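Local coordinates for protein ykuJ (PDB 2FFG) that is of unknown function, a small Bacillus subtilis protein of the DUF1797 family in which a four-stranded antiparallel sheet packs against helices, at residues K35-K40 with I72-L77; L50-K55 with N60-D65. One frame throughout, in Å; residues are numbered along the deposited sequence.

Contact 1 of 2, residues K35-K40 with I72-L77; sequences KICSVK and IEIFEL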
# COMPACT_ATOMS: atom_id res chain seq x y z
N LYS A 35 -2.55 -13.60 6.21
CA LYS A 35 -3.70 -12.84 5.74
C LYS A 35 -4.91 -13.08 6.63
O LYS A 35 -5.40 -14.20 6.72
CB LYS A 35 -4.04 -13.22 4.30
CG LYS A 35 -3.00 -12.82 3.26
CD LYS A 35 -3.28 -13.52 1.94
CE LYS A 35 -2.39 -13.01 0.82
NZ LYS A 35 -0.94 -13.20 1.11
N ILE A 36 -5.38 -12.03 7.29
CA ILE A 36 -6.55 -12.13 8.15
C ILE A 36 -7.79 -11.77 7.35
O ILE A 36 -8.82 -12.43 7.47
CB ILE A 36 -6.45 -11.18 9.36
CG1 ILE A 36 -5.21 -11.52 10.18
CG2 ILE A 36 -7.70 -11.30 10.21
CD1 ILE A 36 -5.11 -12.95 10.80
N CYS A 37 -7.68 -10.72 6.54
CA CYS A 37 -8.78 -10.26 5.71
C CYS A 37 -8.34 -9.37 4.54
O CYS A 37 -7.22 -8.88 4.49
CB CYS A 37 -9.80 -9.50 6.57
SG CYS A 37 -9.20 -7.93 7.27
N SER A 38 -9.24 -9.19 3.58
CA SER A 38 -8.96 -8.32 2.45
C SER A 38 -10.18 -7.42 2.25
O SER A 38 -11.31 -7.80 2.57
CB SER A 38 -8.69 -9.14 1.19
OG SER A 38 -9.84 -9.85 0.80
N VAL A 39 -9.94 -6.22 1.75
CA VAL A 39 -11.04 -5.31 1.51
C VAL A 39 -11.02 -4.85 0.06
O VAL A 39 -9.97 -4.54 -0.49
CB VAL A 39 -10.97 -4.07 2.46
CG1 VAL A 39 -9.64 -3.37 2.31
CG2 VAL A 39 -12.12 -3.10 2.15
N LYS A 40 -12.19 -4.84 -0.56
CA LYS A 40 -12.31 -4.41 -1.94
C LYS A 40 -13.24 -3.21 -2.00
O LYS A 40 -14.31 -3.20 -1.37
CB LYS A 40 -12.86 -5.56 -2.78
CG LYS A 40 -12.81 -5.34 -4.28
CD LYS A 40 -13.12 -6.63 -5.01
CE LYS A 40 -12.95 -6.48 -6.52
NZ LYS A 40 -13.20 -7.76 -7.24
N ILE A 72 -13.25 -0.17 11.65
CA ILE A 72 -13.46 -0.65 13.00
C ILE A 72 -13.52 -2.17 13.02
O ILE A 72 -12.91 -2.83 13.87
CB ILE A 72 -14.78 -0.07 13.56
CG1 ILE A 72 -14.58 1.43 13.80
CG2 ILE A 72 -15.21 -0.80 14.82
CD1 ILE A 72 -15.86 2.22 14.03
N GLU A 73 -14.27 -2.71 12.08
CA GLU A 73 -14.44 -4.15 11.94
C GLU A 73 -13.08 -4.79 11.69
O GLU A 73 -12.74 -5.81 12.30
CB GLU A 73 -15.39 -4.43 10.77
CG GLU A 73 -15.74 -5.88 10.55
CD GLU A 73 -16.73 -6.41 11.57
OE1 GLU A 73 -17.60 -5.63 12.02
OE2 GLU A 73 -16.64 -7.61 11.90
N ILE A 74 -12.30 -4.19 10.80
CA ILE A 74 -10.98 -4.73 10.50
C ILE A 74 -10.13 -4.71 11.76
O ILE A 74 -9.48 -5.70 12.10
CB ILE A 74 -10.27 -3.93 9.40
CG1 ILE A 74 -11.04 -4.04 8.09
CG2 ILE A 74 -8.87 -4.49 9.19
CD1 ILE A 74 -12.54 -4.38 8.09
N PHE A 75 -10.14 -3.58 12.46
CA PHE A 75 -9.38 -3.43 13.69
C PHE A 75 -9.70 -4.53 14.70
O PHE A 75 -8.81 -5.25 15.16
CB PHE A 75 -9.66 -2.06 14.31
CG PHE A 75 -8.95 -1.82 15.61
CD1 PHE A 75 -7.61 -1.44 15.64
CD2 PHE A 75 -9.61 -2.03 16.82
CE1 PHE A 75 -6.93 -1.27 16.85
CE2 PHE A 75 -8.94 -1.87 18.04
CZ PHE A 75 -7.60 -1.48 18.05
N GLU A 76 -10.97 -4.66 15.05
CA GLU A 76 -11.38 -5.67 16.02
C GLU A 76 -10.99 -7.08 15.56
O GLU A 76 -10.66 -7.94 16.36
CB GLU A 76 -12.88 -5.57 16.28
CG GLU A 76 -13.31 -4.18 16.75
CD GLU A 76 -14.75 -4.12 17.25
OE1 GLU A 76 -15.59 -4.91 16.79
OE2 GLU A 76 -15.06 -3.26 18.11
N LEU A 77 -11.03 -7.28 14.26
CA LEU A 77 -10.70 -8.57 13.67
C LEU A 77 -9.20 -8.85 13.83
O LEU A 77 -8.79 -9.98 14.12
CB LEU A 77 -11.09 -8.54 12.19
CG LEU A 77 -11.73 -9.74 11.52
CD1 LEU A 77 -12.83 -10.36 12.41
CD2 LEU A 77 -12.31 -9.26 10.19

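Contact 2 of 2, residues L50-K55 with N60-D65; sequences LTVFQK and NTYPFD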
# COMPACT_ATOMS: atom_id res chain seq x y z
N LEU A 50 -15.73 -6.42 2.73
CA LEU A 50 -14.74 -7.08 3.56
C LEU A 50 -14.88 -8.60 3.50
O LEU A 50 -15.96 -9.16 3.69
CB LEU A 50 -14.89 -6.62 5.00
CG LEU A 50 -13.91 -7.19 6.02
CD1 LEU A 50 -12.55 -6.51 5.89
CD2 LEU A 50 -14.46 -6.99 7.42
N THR A 51 -13.77 -9.26 3.20
CA THR A 51 -13.71 -10.71 3.12
C THR A 51 -12.87 -11.22 4.29
O THR A 51 -11.72 -10.81 4.46
CB THR A 51 -13.09 -11.15 1.78
OG1 THR A 51 -13.95 -10.71 0.72
CG2 THR A 51 -12.95 -12.65 1.71
N VAL A 52 -13.47 -12.08 5.12
CA VAL A 52 -12.82 -12.63 6.30
C VAL A 52 -12.44 -14.09 6.07
O VAL A 52 -13.31 -14.94 5.87
CB VAL A 52 -13.77 -12.56 7.53
CG1 VAL A 52 -13.02 -12.97 8.79
CG2 VAL A 52 -14.36 -11.16 7.65
N PHE A 53 -11.15 -14.38 6.14
CA PHE A 53 -10.70 -15.74 5.89
C PHE A 53 -10.85 -16.70 7.07
O PHE A 53 -10.82 -16.30 8.24
CB PHE A 53 -9.24 -15.72 5.41
CG PHE A 53 -9.02 -14.86 4.19
CD1 PHE A 53 -9.60 -15.20 2.97
CD2 PHE A 53 -8.28 -13.68 4.27
CE1 PHE A 53 -9.46 -14.38 1.85
CE2 PHE A 53 -8.13 -12.84 3.16
CZ PHE A 53 -8.72 -13.19 1.94
N GLN A 54 -11.04 -17.97 6.74
CA GLN A 54 -11.15 -19.02 7.73
C GLN A 54 -10.57 -20.27 7.08
O GLN A 54 -11.00 -20.67 6.00
CB GLN A 54 -12.61 -19.27 8.13
CG GLN A 54 -12.77 -20.40 9.15
CD GLN A 54 -14.22 -20.67 9.56
OE1 GLN A 54 -15.09 -20.89 8.71
NE2 GLN A 54 -14.48 -20.66 10.87
N LYS A 55 -9.57 -20.88 7.72
CA LYS A 55 -8.93 -22.07 7.19
C LYS A 55 -9.87 -23.22 6.78
O LYS A 55 -10.79 -23.58 7.51
CB LYS A 55 -7.91 -22.60 8.19
CG LYS A 55 -6.67 -21.75 8.36
CD LYS A 55 -5.66 -22.47 9.24
CE LYS A 55 -4.38 -21.70 9.39
NZ LYS A 55 -3.42 -22.42 10.26
N ASN A 60 -16.14 -15.48 4.19
CA ASN A 60 -17.39 -14.73 4.27
C ASN A 60 -17.15 -13.26 3.94
O ASN A 60 -16.12 -12.70 4.30
CB ASN A 60 -18.02 -14.88 5.65
CG ASN A 60 -18.84 -16.15 5.77
OD1 ASN A 60 -18.54 -17.15 5.12
ND2 ASN A 60 -19.87 -16.12 6.61
N THR A 61 -18.10 -12.66 3.23
CA THR A 61 -17.99 -11.26 2.85
C THR A 61 -19.07 -10.41 3.51
O THR A 61 -20.18 -10.87 3.71
CB THR A 61 -18.11 -11.07 1.35
OG1 THR A 61 -19.44 -11.43 0.95
CG2 THR A 61 -17.11 -11.94 0.63
N TYR A 62 -18.72 -9.18 3.82
CA TYR A 62 -19.63 -8.25 4.47
C TYR A 62 -19.54 -6.88 3.81
O TYR A 62 -18.45 -6.30 3.70
CB TYR A 62 -19.29 -8.11 5.95
CG TYR A 62 -19.20 -9.43 6.66
CD1 TYR A 62 -18.02 -10.19 6.62
CD2 TYR A 62 -20.30 -9.96 7.34
CE1 TYR A 62 -17.95 -11.44 7.24
CE2 TYR A 62 -20.24 -11.21 7.96
CZ TYR A 62 -19.06 -11.95 7.91
OH TYR A 62 -19.01 -13.18 8.53
N PRO A 63 -20.68 -6.34 3.35
CA PRO A 63 -20.64 -5.02 2.72
C PRO A 63 -20.67 -3.88 3.74
O PRO A 63 -21.24 -4.02 4.82
CB PRO A 63 -21.87 -5.04 1.82
CG PRO A 63 -22.85 -5.84 2.63
CD PRO A 63 -22.00 -6.97 3.18
N PHE A 64 -20.00 -2.78 3.42
CA PHE A 64 -19.94 -1.59 4.26
C PHE A 64 -19.94 -0.40 3.32
O PHE A 64 -19.26 -0.41 2.29
CB PHE A 64 -18.65 -1.54 5.10
CG PHE A 64 -18.58 -2.58 6.18
CD1 PHE A 64 -18.13 -3.87 5.91
CD2 PHE A 64 -18.96 -2.27 7.48
CE1 PHE A 64 -18.07 -4.83 6.91
CE2 PHE A 64 -18.90 -3.22 8.49
CZ PHE A 64 -18.45 -4.51 8.21
N ASP A 65 -20.69 0.64 3.66
CA ASP A 65 -20.74 1.83 2.83
C ASP A 65 -20.04 2.97 3.54
O ASP A 65 -19.96 4.08 3.03
CB ASP A 65 -22.19 2.23 2.52
CG ASP A 65 -23.00 2.47 3.78
OD1 ASP A 65 -23.24 1.50 4.54
OD2 ASP A 65 -23.40 3.63 4.02
O HOH W 1 -15.27 -15.83 7.28

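Contact 1 of 2, residues K35-K40 with I72-L77
Leu77 N donates a helical hydrogen bond to Glu73 O at 3.0 Å, and this bond belongs to the turn that brings Leu77 against Ile36 and Cys37. The meeting of strand and helix is itself apolar, a compact example of how a helix rests on a sheet through a few small and branched side chains. Cys37 is the centre of it. With SG set between its own backbone N and carbonyl carbon (chi1 66°), the sulfur reaches the CG2 methyl of Ile74 at 4.0 Å. That methyl stands anti to the backbone N of Ile74, beside its carbonyl carbon. One turn further along the helix, the CD2 methyl of Leu77 comes up to Cys37 CB at 4.4 Å, so the cysteine meets two successive turns. Ile36 adds a looser touch, its CG2 lying 4.3 Å from Leu77 O.

Two consecutive strand residues can face the helix because Ile36 and Cys37 form a classic beta bulge opposite Phe29. The short axes run almost antiparallel, 173° apart, with a closest approach of 9.3 Å. Strand 34-42 lies between strands 25-31 and 47-54. Phe29 packs against Cys37 from the first and Leu50 against Ile74 from the second, while Leu11 of helix 3-21 touches nearby Val39 on the helix-covered face.

Contact 2 of 2, residues L50-K55 with N60-D65
Backbone hydrogen bonds tie Leu50 to Tyr62 and Val52 to Asn60, the register of an antiparallel hairpin. Leu50 N reaches Tyr62 O at 2.9 Å, and Tyr62 N returns to Leu50 O at 2.8 Å. Val52 N binds Asn60 O at 2.8 Å. The return bond from Asn60 N to Val52 O is weak, at 3.3 Å. Here a water bridges the same two atoms: it donates to Val52 O at 2.6 Å and accepts from Asn60 N, so the single N-H is shared between the weak bond and the water, which links the two strands in its own right.

Thr51 and Thr61 form the intervening non-hydrogen-bonded pair, where CA-H groups supplement the ladder. Thr61 CA approaches Leu50 O at 3.0 Å, a weaker CA-H...O contact beside that oxygen's bond from Tyr62 N, and Thr51 CA makes a similar contact with Asn60 O.

Side-chain packing differs on the two faces. On one, the threonines lie side by side and point the same way, Thr51 OG1 3.4 Å from Thr61 CG2. On the other, Val52 CG2 meets CE1 of the Tyr62 ring at 3.6 Å in an oblique approach; with CG1 anti to the valine backbone N (chi1 -173°), CG2 is left beside that N, where it meets the ring. Leu50 CB touches the Phe64 ring at CE1, also obliquely.

Strand 57-64 is one of the two outermost strands of this chain's sheet, whereas strand 47-54 has strand 34-42 on its other side, through Thr51 and Ser38. Helix 67-79 covers the face bearing Leu50, Val52 and Phe64, touching them with Ile74, Leu77 and Val70.

In the fold
From the N terminus the chain forms helix 3-21 and strand 25-31 before entering strand 34-42, the first partner of contact 1. It then turns into strand 47-54 and back along strand 57-64, where contact 2 closes a short hairpin loop. Helix 67-79 follows directly and returns over the sheet to complete contact 1, whose loop therefore encloses contact 2 whole: the two are nested and do not cross. Their centres lie about 8 Å apart, and strands 34-42 and 47-54 are neighbours, joined by a probable hydrogen bond from Thr51 N to Ser38 O. Contact 2 ties the sheet's edge to its interior, and contact 1 is one of the places where the C-terminal helix rests on the sheet.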